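Local atomic coordinates of hypothetical bacterial 6-phosphogluconolactonase (PDB entry 3SCY), a protein that is of unknown function but, as a seven-bladed beta-propeller of the lactonase family, probably hydrolyses 6-phosphogluconolactone or a related sugar lactone. Residues Ser12-Leu17 and Phe34-Gly39; Asn51-Ile56 and Val67-Lys72; Leu105-Lys110 and Phe125-Asp130; Met154-Cys159 and Asp172-Asp177. All coordinates share one frame; numbering follows the deposited sequence. Where two conformers were deposited one is given.

Contact 1 (Ser12-Leu17 and Phe34-Gly39); sequences SELTML and FNEETG
The F34 ring is met by L14 at its edge, close to the ring plane, where methyl CD1 of the leucine lies 4.3 Å from F34 CD2. The two other flat groups, on the E13 and N35 face of the sheet, are the carboxylate of E13 and the amide of N35, turned almost perpendicular with 87° between their planes. They do not bond directly; a water donates to E13 OE2 and accepts from N35 ND2, which lies 2.9 Å from it. The amide's other end works along its own chain. CG stands anti to the backbone N (chi1 -168°), and OD1 takes the N-H of E37 at 2.8 Å, in the carbonyl plane. A second donor, T38 N, reaches N35 OD1 at 3.2 Å from well above that plane. Together the two bonds make an Asx turn and the wider Asx motif, fixing the rotation of the amide as the chain leaves the strand.

L14 also sends CD1 across the E36 chain at about a right angle, 3.7 Å from E36 CB. The backbones are joined by the paired bonds between L14 and F34, and beyond them E36 N gives its proton to S12 O at 2.9 Å. A second water spans the carboxylates of E36 and E37. N316 bonds to E36 O, bringing in another blade. All this is the open end of an antiparallel hairpin, strands 13-20 and 28-35. Strand 13-20 also pairs with the C-terminal strand 354-360, the "velcro" closure of a beta-propeller.

Contact 2 (Asn51-Ile56 and Val67-Lys72); sequences NPSYLI and VNEFSK
The side-chain amide of N51 serves two partners in 67-72 with a single nitrogen: ND2 sits over one face of the F70 ring and also donates to a carbonyl. It lies 3.3 Å above the ring plane, offset toward the rim, with CE1 and CZ of F70 its nearest ring atoms. The amide is tilted 34° from the ring, so this is neither a flat stack nor a perpendicular approach. The hydrogen bond from N51 ND2 to E69 O is bent, at 3.1 Å. In return, E69 N gives a nearly straight bond of 2.9 Å to N51 O.

P52 follows as the centre of an inverse gamma turn. Next, S53 OG donates to E69 OE1 at 2.7 Å, reaching the oxygen on its anti side; with chi1 at 66° the hydroxyl lies between the backbone N and carbonyl carbon. Y21 OH bonds to the same carboxylate oxygen, so two groups hold it. V67 N then returns to Y54 O at 2.9 Å.

These residues form the open end of the hairpin of strands 55-57 and 63-68. Y54 stacks on Y104 of strand 102-107 and bonds through its hydroxyl to K358 of strand 354-360, placing the contact between two neighbouring blades.

Contact 3 (Leu105-Lys110 and Phe125-Asp130); sequences LTTNGK and FPIGQD
I127 and K110 tie the tight turn between strands 102-107 and 111-116 to the end of strand 121-126, all within one four-stranded propeller blade. Strand 111-116 runs between the other two, so the segments meet only where the turn leads into its start.

Of the polar contacts, a single direct hydrogen bond joins them: I127 N donates to K110 O at 2.9 Å. The donor stands 44° out of the carbonyl plane. A water reinforces the link, giving one proton to K110 O at 2.7 Å and the other to I127 O, so K110 O is gripped twice.

Two side chains shape the turn from within. G109 N donates to T107 OG1 at 2.9 Å, forming an ST turn, while that same hydroxyl bonds to the carbonyl of N111. N108 OD1 receives K110 N at 3.0 Å in an Asx turn, with the donor again well above the carbonyl plane, and it also takes N111 N. At phi 91° and psi -19° a CB on G109 would press on the carbonyl O of N108.

The side-chain packing across the contact is carried by I127, whose carbons lie against oxygens of the turn. Its CB lies 3.8 Å from K110 O, and the chain then continues toward the turn, flanked by I112 of the middle strand and by Y65 of the preceding blade. The side chain crosses that of T107 at about a right angle. Its terminal methyl, CD1, touches both G109 O and the threonine hydroxyl, 3.4 Å from T107 OG1.

Contact 4 (Met154-Cys159 and Asp172-Asp177); sequences MPHLHC and DDLGTD
D173 reaches across to L157, H156 and P155 along the whole length of its side chain. CB lies against methyl CD2 of L157, and the carboxylate carbon is closer still, with D173 CG 3.7 Å from L157 CD2. CG is anti to the backbone N (chi1 -177°), and from it the two oxygens part company. OD1 accepts the backbone N-H of H156 at 2.9 Å, the donor coming from 40° above the carboxylate plane. G175 N and T176 N add weak bonds to that oxygen. D173 OD2 touches P155 CB at 3.4 Å. The same oxygen bonds to H180 NE2. T176 OG1 is also within 2.7 Å of D173 OD2, with Q178 as its other partner. H156 N and H180 NE2 thus hold one carboxylate oxygen each.

The backbones pair as well: H158 N donates to D172 O at 2.9 Å, and L174 N to H156 O. G175 packs its CA 3.3 Å from M154 O, a close pass in which a side chain would collide. L174 sends one methyl to each histidine, CD1 to CD2 of H158 and CD2 to CD2 of H156.

The ring of Y117 stacks on that of H156, and the backbone O of Y117 accepts from H156 ND1, while H158 NE2 bonds to an unidentified molecule, probably from the crystallisation liquor. The arrangement is the open end of a propeller-blade hairpin, strands 157-162 and 168-173, lining what may be a pocket.

How the contacts relate
The four contacts come in series along the chain, each in a different blade of the seven-bladed propeller. Contact 1 belongs to the blade that joins the N- and C-terminal strands, and contacts 2, 3 and 4 to the next three in sequence. Contacts 1 and 2 have centres 25 Å apart yet touch, through L17 CB and L55 CD1 at 3.6 Å. Contacts 2 and 3, about 17 Å between centres, pack I56 and Y54 against strand 102-107. Contact 4 touches none of the others and lies across the chain's centre from contact 1, with about 34 Å between their centres. Direct packing therefore links contacts 1, 2 and 3 from blade to blade, while contact 4 stands apart.

Contact 1 (Ser12-Leu17 and Phe34-Gly39)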
loop_
_atom_site.group_PDB
_atom_site.type_symbol
_atom_site.label_atom_id
_atom_site.label_comp_id
_atom_site.label_asym_id
_atom_site.label_seq_id
_atom_site.Cartn_x
_atom_site.Cartn_y
_atom_site.Cartn_z
ATOM N N SER A 12 3.414 5.055 23.292
ATOM C CA SER A 12 3.047 5.951 22.202
ATOM C C SER A 12 4.116 5.970 21.102
ATOM O O SER A 12 3.906 6.583 20.056
ATOM C CB SER A 12 2.822 7.352 22.751
ATOM O OG SER A 12 1.906 7.318 23.834
ATOM N N GLU A 13 5.243 5.279 21.327
ATOM C CA GLU A 13 6.345 5.217 20.379
ATOM C C GLU A 13 6.169 4.081 19.428
ATOM O O GLU A 13 6.245 2.926 19.825
ATOM C CB GLU A 13 7.698 5.092 21.095
ATOM C CG GLU A 13 8.116 6.374 21.800
ATOM C CD GLU A 13 9.481 6.363 22.462
ATOM O OE1 GLU A 13 10.018 5.263 22.731
ATOM O OE2 GLU A 13 10.010 7.466 22.727
ATOM N N LEU A 14 5.977 4.418 18.166
ATOM C CA LEU A 14 5.866 3.444 17.094
ATOM C C LEU A 14 7.209 3.270 16.396
ATOM O O LEU A 14 8.031 4.188 16.410
ATOM C CB LEU A 14 4.839 3.959 16.056
ATOM C CG LEU A 14 3.397 4.258 16.510
ATOM C CD1 LEU A 14 2.706 5.169 15.496
ATOM C CD2 LEU A 14 2.589 2.971 16.608
ATOM N N THR A 15 7.422 2.126 15.739
ATOM C CA THR A 15 8.592 1.961 14.887
ATOM C C THR A 15 8.099 2.109 13.468
ATOM O O THR A 15 7.175 1.411 13.067
ATOM C CB THR A 15 9.354 0.660 15.129
ATOM O OG1 THR A 15 9.752 0.688 16.489
ATOM C CG2 THR A 15 10.632 0.579 14.275
HETATM N N MSE A 16 8.701 3.015 12.719
HETATM C CA MSE A 16 8.294 3.297 11.353
HETATM C C MSE A 16 9.363 2.809 10.372
HETATM O O MSE A 16 10.549 3.093 10.548
HETATM C CB MSE A 16 8.040 4.798 11.181
HETATM C CG MSE A 16 7.611 5.164 9.755
HETATM SE SE MSE A 16 7.029 6.995 9.640
HETATM C CE MSE A 16 8.556 7.772 9.727
ATOM N N LEU A 17 8.918 2.150 9.324
ATOM C CA LEU A 17 9.718 1.690 8.202
ATOM C C LEU A 17 9.469 2.631 7.049
ATOM O O LEU A 17 8.311 2.966 6.759
ATOM C CB LEU A 17 9.304 0.268 7.811
ATOM C CG LEU A 17 9.504 -0.827 8.873
ATOM C CD1 LEU A 17 8.591 -2.043 8.571
ATOM C CD2 LEU A 17 10.938 -1.376 8.806
ATOM N N PHE A 34 8.636 6.894 16.017
ATOM C CA PHE A 34 7.696 8.007 15.810
ATOM C C PHE A 34 6.710 8.044 16.976
ATOM O O PHE A 34 6.026 7.047 17.226
ATOM C CB PHE A 34 6.952 7.887 14.450
ATOM C CG PHE A 34 5.999 9.052 14.244
ATOM C CD1 PHE A 34 6.464 10.287 13.781
ATOM C CD2 PHE A 34 4.652 8.936 14.572
ATOM C CE1 PHE A 34 5.596 11.374 13.640
ATOM C CE2 PHE A 34 3.783 10.022 14.412
ATOM C CZ PHE A 34 4.263 11.235 13.961
ATOM N N ASN A 35 6.610 9.195 17.671
ATOM C CA ASN A 35 5.686 9.296 18.794
ATOM C C ASN A 35 4.312 9.753 18.290
ATOM O O ASN A 35 4.190 10.874 17.794
ATOM C CB ASN A 35 6.249 10.245 19.845
ATOM C CG ASN A 35 5.507 10.186 21.137
ATOM O OD1 ASN A 35 4.271 10.277 21.183
ATOM N ND2 ASN A 35 6.238 9.979 22.214
ATOM N N GLU A 36 3.287 8.870 18.379
ATOM C CA GLU A 36 1.940 9.178 17.861
ATOM C C GLU A 36 1.130 10.083 18.821
ATOM O O GLU A 36 -0.038 10.338 18.549
ATOM C CB GLU A 36 1.141 7.913 17.482
ATOM C CG GLU A 36 0.812 6.955 18.622
ATOM C CD GLU A 36 -0.284 5.930 18.379
ATOM O OE1 GLU A 36 -0.851 5.890 17.261
ATOM O OE2 GLU A 36 -0.614 5.197 19.340
ATOM N N GLU A 37 1.732 10.555 19.919
ATOM C CA GLU A 37 1.017 11.495 20.812
ATOM C C GLU A 37 1.639 12.894 20.674
ATOM O O GLU A 37 0.963 13.893 20.946
ATOM C CB GLU A 37 0.985 11.035 22.300
ATOM C CG GLU A 37 0.179 9.769 22.606
ATOM C CD GLU A 37 -1.311 9.656 22.311
ATOM O OE1 GLU A 37 -2.012 10.693 22.326
ATOM O OE2 GLU A 37 -1.790 8.511 22.127
ATOM N N THR A 38 2.912 12.985 20.230
ATOM C CA THR A 38 3.607 14.276 20.087
ATOM C C THR A 38 4.086 14.630 18.670
ATOM O O THR A 38 4.353 15.806 18.408
ATOM C CB THR A 38 4.833 14.360 20.997
ATOM O OG1 THR A 38 5.796 13.414 20.545
ATOM C CG2 THR A 38 4.504 14.145 22.476
ATOM N N GLY A 39 4.252 13.626 17.794
ATOM C CA GLY A 39 4.729 13.877 16.440
ATOM C C GLY A 39 6.233 13.939 16.296
ATOM O O GLY A 39 6.740 14.176 15.197
HETATM O O HOH W 1 -0.390 5.992 21.920
HETATM O O HOH W 2 9.091 10.212 21.740
#

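Contact 2 (Asn51-Ile56 and Val67-Lys72)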
loop_
_atom_site.group_PDB
_atom_site.type_symbol
_atom_site.label_atom_id
_atom_site.label_comp_id
_atom_site.label_asym_id
_atom_site.label_seq_id
_atom_site.Cartn_x
_atom_site.Cartn_y
_atom_site.Cartn_z
ATOM N N ASN A 51 15.916 -0.038 -4.575
ATOM C CA ASN A 51 14.527 0.334 -4.868
ATOM C C ASN A 51 13.486 -0.430 -4.014
ATOM O O ASN A 51 12.569 -1.059 -4.565
ATOM C CB ASN A 51 14.196 0.171 -6.342
ATOM C CG ASN A 51 14.822 1.237 -7.184
ATOM O OD1 ASN A 51 15.167 2.311 -6.701
ATOM N ND2 ASN A 51 15.153 0.877 -8.410
ATOM N N PRO A 52 13.581 -0.333 -2.672
ATOM C CA PRO A 52 12.548 -0.944 -1.816
ATOM C C PRO A 52 11.318 -0.012 -1.746
ATOM O O PRO A 52 11.050 0.635 -0.722
ATOM C CB PRO A 52 13.271 -1.074 -0.476
ATOM C CG PRO A 52 14.185 0.118 -0.432
ATOM C CD PRO A 52 14.599 0.389 -1.863
ATOM N N SER A 53 10.613 0.124 -2.895
ATOM C CA SER A 53 9.541 1.122 -2.996
ATOM C C SER A 53 8.257 0.756 -2.240
ATOM O O SER A 53 7.381 1.607 -2.052
ATOM C CB SER A 53 9.220 1.418 -4.446
ATOM O OG SER A 53 8.675 0.247 -5.019
ATOM N N TYR A 54 8.146 -0.492 -1.832
ATOM C CA TYR A 54 7.038 -0.952 -1.020
ATOM C C TYR A 54 7.566 -2.031 -0.117
ATOM O O TYR A 54 8.391 -2.853 -0.530
ATOM C CB TYR A 54 5.829 -1.458 -1.871
ATOM C CG TYR A 54 4.515 -1.193 -1.173
ATOM C CD1 TYR A 54 3.884 0.046 -1.289
ATOM C CD2 TYR A 54 3.969 -2.126 -0.290
ATOM C CE1 TYR A 54 2.755 0.358 -0.534
ATOM C CE2 TYR A 54 2.818 -1.828 0.454
ATOM C CZ TYR A 54 2.222 -0.583 0.323
ATOM O OH TYR A 54 1.097 -0.231 1.048
ATOM N N LEU A 55 7.093 -2.033 1.103
ATOM C CA LEU A 55 7.504 -3.026 2.077
ATOM C C LEU A 55 6.387 -3.255 3.074
ATOM O O LEU A 55 5.483 -2.430 3.237
ATOM C CB LEU A 55 8.810 -2.598 2.803
ATOM C CG LEU A 55 8.868 -1.183 3.403
ATOM C CD1 LEU A 55 8.147 -1.108 4.723
ATOM C CD2 LEU A 55 10.304 -0.790 3.681
ATOM N N ILE A 56 6.488 -4.384 3.757
ATOM C CA ILE A 56 5.525 -4.751 4.784
ATOM C C ILE A 56 6.187 -5.468 5.900
ATOM O O ILE A 56 7.068 -6.289 5.676
ATOM C CB ILE A 56 4.370 -5.652 4.186
ATOM C CG1 ILE A 56 4.879 -6.945 3.521
ATOM C CG2 ILE A 56 3.384 -4.845 3.314
ATOM C CD1 ILE A 56 3.756 -7.990 3.387
ATOM N N VAL A 67 9.797 -5.084 -1.794
ATOM C CA VAL A 67 10.012 -5.324 -3.207
ATOM C C VAL A 67 11.410 -4.771 -3.510
ATOM O O VAL A 67 11.998 -4.046 -2.680
ATOM C CB VAL A 67 8.958 -4.659 -4.120
ATOM C CG1 VAL A 67 7.557 -5.174 -3.818
ATOM C CG2 VAL A 67 9.032 -3.119 -4.044
ATOM N N ASN A 68 11.945 -5.130 -4.688
ATOM C CA ASN A 68 13.132 -4.518 -5.303
ATOM C C ASN A 68 12.599 -4.132 -6.666
ATOM O O ASN A 68 12.481 -5.000 -7.541
ATOM C CB ASN A 68 14.344 -5.464 -5.330
ATOM C CG ASN A 68 14.754 -5.891 -3.940
ATOM O OD1 ASN A 68 15.356 -5.124 -3.179
ATOM N ND2 ASN A 68 14.383 -7.099 -3.548
ATOM N N GLU A 69 12.157 -2.877 -6.811
ATOM C CA GLU A 69 11.440 -2.458 -8.007
ATOM C C GLU A 69 12.373 -2.113 -9.156
ATOM O O GLU A 69 12.893 -1.004 -9.248
ATOM C CB GLU A 69 10.465 -1.316 -7.701
ATOM C CG GLU A 69 9.495 -1.082 -8.847
ATOM C CD GLU A 69 8.648 0.168 -8.761
ATOM O OE1 GLU A 69 8.574 0.777 -7.671
ATOM O OE2 GLU A 69 8.010 0.509 -9.782
ATOM N N PHE A 70 12.553 -3.105 -10.032
ATOM C CA PHE A 70 13.372 -3.028 -11.226
ATOM C C PHE A 70 12.600 -3.524 -12.419
ATOM O O PHE A 70 11.774 -4.436 -12.281
ATOM C CB PHE A 70 14.659 -3.834 -11.042
ATOM C CG PHE A 70 15.600 -3.108 -10.126
ATOM C CD1 PHE A 70 16.389 -2.065 -10.602
ATOM C CD2 PHE A 70 15.674 -3.435 -8.778
ATOM C CE1 PHE A 70 17.253 -1.379 -9.749
ATOM C CE2 PHE A 70 16.504 -2.723 -7.920
ATOM C CZ PHE A 70 17.305 -1.711 -8.415
ATOM N N SER A 71 12.880 -2.887 -13.590
ATOM C CA SER A 71 12.227 -3.064 -14.892
ATOM C C SER A 71 12.662 -4.325 -15.629
ATOM O O SER A 71 11.977 -4.727 -16.572
ATOM C CB SER A 71 12.493 -1.853 -15.783
ATOM O OG SER A 71 11.971 -0.669 -15.200
ATOM N N LYS A 72 13.801 -4.914 -15.247
ATOM C CA LYS A 72 14.308 -6.118 -15.896
ATOM C C LYS A 72 14.542 -7.234 -14.861
ATOM O O LYS A 72 13.783 -7.329 -13.896
ATOM C CB LYS A 72 15.577 -5.814 -16.721
#

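Contact 3 (Leu105-Lys110 and Phe125-Asp130)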
loop_
_atom_site.group_PDB
_atom_site.type_symbol
_atom_site.label_atom_id
_atom_site.label_comp_id
_atom_site.label_asym_id
_atom_site.label_seq_id
_atom_site.Cartn_x
_atom_site.Cartn_y
_atom_site.Cartn_z
ATOM N N LEU A 105 3.123 -5.445 -2.096
ATOM C CA LEU A 105 3.150 -6.842 -1.669
ATOM C C LEU A 105 2.243 -7.044 -0.458
ATOM O O LEU A 105 1.898 -6.078 0.257
ATOM C CB LEU A 105 4.596 -7.388 -1.470
ATOM C CG LEU A 105 5.398 -7.009 -0.226
ATOM C CD1 LEU A 105 6.791 -7.630 -0.299
ATOM C CD2 LEU A 105 5.574 -5.490 -0.055
ATOM N N THR A 106 1.758 -8.287 -0.277
ATOM C CA THR A 106 0.921 -8.607 0.871
ATOM C C THR A 106 1.310 -9.992 1.377
ATOM O O THR A 106 2.085 -10.683 0.721
ATOM C CB THR A 106 -0.583 -8.489 0.567
ATOM O OG1 THR A 106 -1.255 -8.428 1.833
ATOM C CG2 THR A 106 -1.117 -9.652 -0.279
ATOM N N THR A 107 0.840 -10.363 2.568
ATOM C CA THR A 107 1.160 -11.660 3.140
ATOM C C THR A 107 -0.019 -12.198 3.913
ATOM O O THR A 107 -0.846 -11.423 4.439
ATOM C CB THR A 107 2.392 -11.542 4.093
ATOM O OG1 THR A 107 2.804 -12.861 4.513
ATOM C CG2 THR A 107 2.113 -10.690 5.366
ATOM N N ASN A 108 -0.051 -13.538 4.068
ATOM C CA ASN A 108 -0.977 -14.156 5.010
ATOM C C ASN A 108 -0.155 -14.927 6.063
ATOM O O ASN A 108 -0.719 -15.740 6.772
ATOM C CB ASN A 108 -1.996 -15.064 4.314
ATOM C CG ASN A 108 -1.409 -16.355 3.802
ATOM O OD1 ASN A 108 -0.204 -16.445 3.546
ATOM N ND2 ASN A 108 -2.236 -17.400 3.735
ATOM N N GLY A 109 1.167 -14.717 6.102
ATOM C CA GLY A 109 2.050 -15.407 7.048
ATOM C C GLY A 109 2.613 -16.706 6.499
ATOM O O GLY A 109 3.613 -17.236 7.021
ATOM N N LYS A 110 1.963 -17.250 5.439
ATOM C CA LYS A 110 2.398 -18.486 4.781
ATOM C C LYS A 110 2.966 -18.210 3.392
ATOM O O LYS A 110 3.777 -18.969 2.897
ATOM C CB LYS A 110 1.246 -19.491 4.666
ATOM C CG LYS A 110 0.736 -19.977 6.011
ATOM C CD LYS A 110 -0.455 -20.911 5.835
ATOM C CE LYS A 110 -0.901 -21.523 7.146
ATOM N NZ LYS A 110 -1.525 -20.516 8.042
ATOM N N PHE A 125 5.200 -16.253 -3.333
ATOM C CA PHE A 125 6.369 -16.878 -2.721
ATOM C C PHE A 125 5.966 -17.541 -1.423
ATOM O O PHE A 125 5.482 -16.833 -0.538
ATOM C CB PHE A 125 7.486 -15.855 -2.397
ATOM C CG PHE A 125 7.996 -14.988 -3.516
ATOM C CD1 PHE A 125 7.343 -13.809 -3.850
ATOM C CD2 PHE A 125 9.161 -15.319 -4.197
ATOM C CE1 PHE A 125 7.830 -12.980 -4.852
ATOM C CE2 PHE A 125 9.622 -14.516 -5.234
ATOM C CZ PHE A 125 8.963 -13.341 -5.553
ATOM N N PRO A 126 6.241 -18.844 -1.223
ATOM C CA PRO A 126 6.016 -19.428 0.103
ATOM C C PRO A 126 7.035 -18.845 1.089
ATOM O O PRO A 126 8.173 -18.545 0.702
ATOM C CB PRO A 126 6.277 -20.935 -0.099
ATOM C CG PRO A 126 6.310 -21.141 -1.613
ATOM C CD PRO A 126 6.821 -19.823 -2.166
ATOM N N ILE A 127 6.642 -18.717 2.342
ATOM C CA ILE A 127 7.544 -18.239 3.397
ATOM C C ILE A 127 8.065 -19.473 4.128
ATOM O O ILE A 127 7.269 -20.328 4.545
ATOM C CB ILE A 127 6.843 -17.273 4.370
ATOM C CG1 ILE A 127 6.358 -16.000 3.634
ATOM C CG2 ILE A 127 7.814 -16.883 5.507
ATOM C CD1 ILE A 127 5.407 -15.105 4.430
ATOM N N GLY A 128 9.381 -19.568 4.283
ATOM C CA GLY A 128 9.963 -20.713 4.981
ATOM C C GLY A 128 9.763 -20.623 6.484
ATOM O O GLY A 128 9.337 -19.589 7.015
ATOM N N GLN A 129 10.113 -21.705 7.197
ATOM C CA GLN A 129 9.907 -21.786 8.630
ATOM C C GLN A 129 10.742 -20.789 9.424
ATOM O O GLN A 129 10.441 -20.534 10.584
ATOM C CB GLN A 129 10.208 -23.194 9.108
ATOM C CG GLN A 129 9.146 -24.186 8.672
ATOM C CD GLN A 129 9.391 -25.549 9.266
ATOM O OE1 GLN A 129 9.671 -25.691 10.458
ATOM N NE2 GLN A 129 9.308 -26.573 8.436
ATOM N N ASP A 130 11.796 -20.255 8.801
ATOM C CA ASP A 130 12.687 -19.258 9.398
ATOM C C ASP A 130 12.317 -17.831 8.962
ATOM O O ASP A 130 13.049 -16.907 9.286
ATOM C CB ASP A 130 14.140 -19.569 8.960
ATOM C CG ASP A 130 14.389 -19.570 7.443
ATOM O OD1 ASP A 130 13.405 -19.499 6.669
ATOM O OD2 ASP A 130 15.550 -19.754 7.033
HETATM O O HOH W 3 4.714 -21.193 4.122
#

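Contact 4 (Met154-Cys159 and Asp172-Asp177)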
loop_
_atom_site.group_PDB
_atom_site.type_symbol
_atom_site.label_atom_id
_atom_site.label_comp_id
_atom_site.label_asym_id
_atom_site.label_seq_id
_atom_site.Cartn_x
_atom_site.Cartn_y
_atom_site.Cartn_z
HETATM N N MSE A 154 -1.259 -2.363 -21.694
HETATM C CA MSE A 154 -1.111 -3.724 -21.175
HETATM C C MSE A 154 -1.558 -3.775 -19.727
HETATM O O MSE A 154 -1.682 -2.715 -19.108
HETATM C CB MSE A 154 0.376 -4.162 -21.257
HETATM C CG MSE A 154 1.331 -3.151 -20.626
HETATM SE SE MSE A 154 3.197 -3.663 -20.516
HETATM C CE MSE A 154 3.454 -4.505 -22.275
ATOM N N PRO A 155 -1.699 -4.970 -19.114
ATOM C CA PRO A 155 -2.016 -4.996 -17.675
ATOM C C PRO A 155 -0.870 -4.384 -16.854
ATOM O O PRO A 155 0.304 -4.464 -17.242
ATOM C CB PRO A 155 -2.187 -6.493 -17.373
ATOM C CG PRO A 155 -2.451 -7.119 -18.707
ATOM C CD PRO A 155 -1.601 -6.341 -19.658
ATOM N N HIS A 156 -1.222 -3.708 -15.770
ATOM C CA HIS A 156 -0.268 -3.114 -14.839
ATOM C C HIS A 156 -0.800 -3.410 -13.468
ATOM O O HIS A 156 -1.792 -2.820 -13.057
ATOM C CB HIS A 156 -0.111 -1.605 -15.094
ATOM C CG HIS A 156 0.560 -1.244 -16.392
ATOM N ND1 HIS A 156 1.873 -1.595 -16.649
ATOM C CD2 HIS A 156 0.091 -0.517 -17.440
ATOM C CE1 HIS A 156 2.150 -1.111 -17.859
ATOM N NE2 HIS A 156 1.109 -0.462 -18.375
ATOM N N LEU A 157 -0.197 -4.366 -12.781
ATOM C CA LEU A 157 -0.704 -4.794 -11.486
ATOM C C LEU A 157 -0.127 -3.913 -10.393
ATOM O O LEU A 157 1.084 -3.751 -10.301
ATOM C CB LEU A 157 -0.402 -6.291 -11.297
ATOM C CG LEU A 157 -1.465 -7.262 -11.866
ATOM C CD1 LEU A 157 -2.662 -7.333 -10.935
ATOM C CD2 LEU A 157 -1.905 -6.895 -13.309
ATOM N N HIS A 158 -1.005 -3.287 -9.589
ATOM C CA HIS A 158 -0.567 -2.264 -8.652
ATOM C C HIS A 158 -0.908 -2.498 -7.206
ATOM O O HIS A 158 -0.430 -1.736 -6.353
ATOM C CB HIS A 158 -1.163 -0.899 -9.060
ATOM C CG HIS A 158 -0.189 0.230 -8.931
ATOM N ND1 HIS A 158 0.570 0.413 -7.786
ATOM C CD2 HIS A 158 0.109 1.209 -9.815
ATOM C CE1 HIS A 158 1.346 1.459 -8.038
ATOM N NE2 HIS A 158 1.073 1.990 -9.229
ATOM N N CYS A 159 -1.718 -3.525 -6.909
ATOM C CA CYS A 159 -2.126 -3.797 -5.554
ATOM C C CYS A 159 -2.579 -5.221 -5.451
ATOM O O CYS A 159 -3.134 -5.752 -6.414
ATOM C CB CYS A 159 -3.243 -2.838 -5.142
ATOM S SG CYS A 159 -3.611 -2.827 -3.364
ATOM N N ASP A 172 -5.528 -5.250 -8.066
ATOM C CA ASP A 172 -5.893 -4.080 -8.878
ATOM C C ASP A 172 -5.049 -3.994 -10.113
ATOM O O ASP A 172 -3.811 -4.014 -10.019
ATOM C CB ASP A 172 -5.710 -2.785 -8.066
ATOM C CG ASP A 172 -6.623 -2.618 -6.879
ATOM O OD1 ASP A 172 -7.606 -3.375 -6.775
ATOM O OD2 ASP A 172 -6.370 -1.690 -6.059
ATOM N N ASP A 173 -5.706 -3.836 -11.261
ATOM C CA ASP A 173 -5.020 -3.760 -12.535
ATOM C C ASP A 173 -5.282 -2.418 -13.183
ATOM O O ASP A 173 -6.318 -2.186 -13.825
ATOM C CB ASP A 173 -5.456 -4.918 -13.417
ATOM C CG ASP A 173 -4.786 -5.036 -14.776
ATOM O OD1 ASP A 173 -4.077 -4.082 -15.187
ATOM O OD2 ASP A 173 -4.970 -6.076 -15.427
ATOM N N LEU A 174 -4.286 -1.539 -13.053
ATOM C CA LEU A 174 -4.350 -0.184 -13.582
ATOM C C LEU A 174 -4.497 -0.194 -15.098
ATOM O O LEU A 174 -5.187 0.670 -15.661
ATOM C CB LEU A 174 -3.088 0.599 -13.131
ATOM C CG LEU A 174 -2.900 2.053 -13.675
ATOM C CD1 LEU A 174 -2.161 2.913 -12.656
ATOM C CD2 LEU A 174 -2.150 2.071 -15.046
ATOM N N GLY A 175 -3.863 -1.166 -15.750
ATOM C CA GLY A 175 -3.883 -1.236 -17.200
ATOM C C GLY A 175 -5.171 -1.688 -17.848
ATOM O O GLY A 175 -5.423 -1.331 -19.002
ATOM N N THR A 176 -5.975 -2.504 -17.149
ATOM C CA THR A 176 -7.191 -3.032 -17.783
ATOM C C THR A 176 -8.478 -2.601 -17.073
ATOM O O THR A 176 -9.541 -3.106 -17.438
ATOM C CB THR A 176 -7.125 -4.562 -17.887
ATOM O OG1 THR A 176 -7.241 -5.119 -16.578
ATOM C CG2 THR A 176 -5.855 -5.050 -18.566
ATOM N N ASP A 177 -8.395 -1.685 -16.072
ATOM C CA ASP A 177 -9.585 -1.199 -15.344
ATOM C C ASP A 177 -10.341 -2.358 -14.671
ATOM O O ASP A 177 -11.567 -2.382 -14.660
ATOM C CB ASP A 177 -10.518 -0.396 -16.282
ATOM C CG ASP A 177 -9.863 0.892 -16.726
ATOM O OD1 ASP A 177 -9.313 1.606 -15.860
ATOM O OD2 ASP A 177 -9.887 1.181 -17.937
#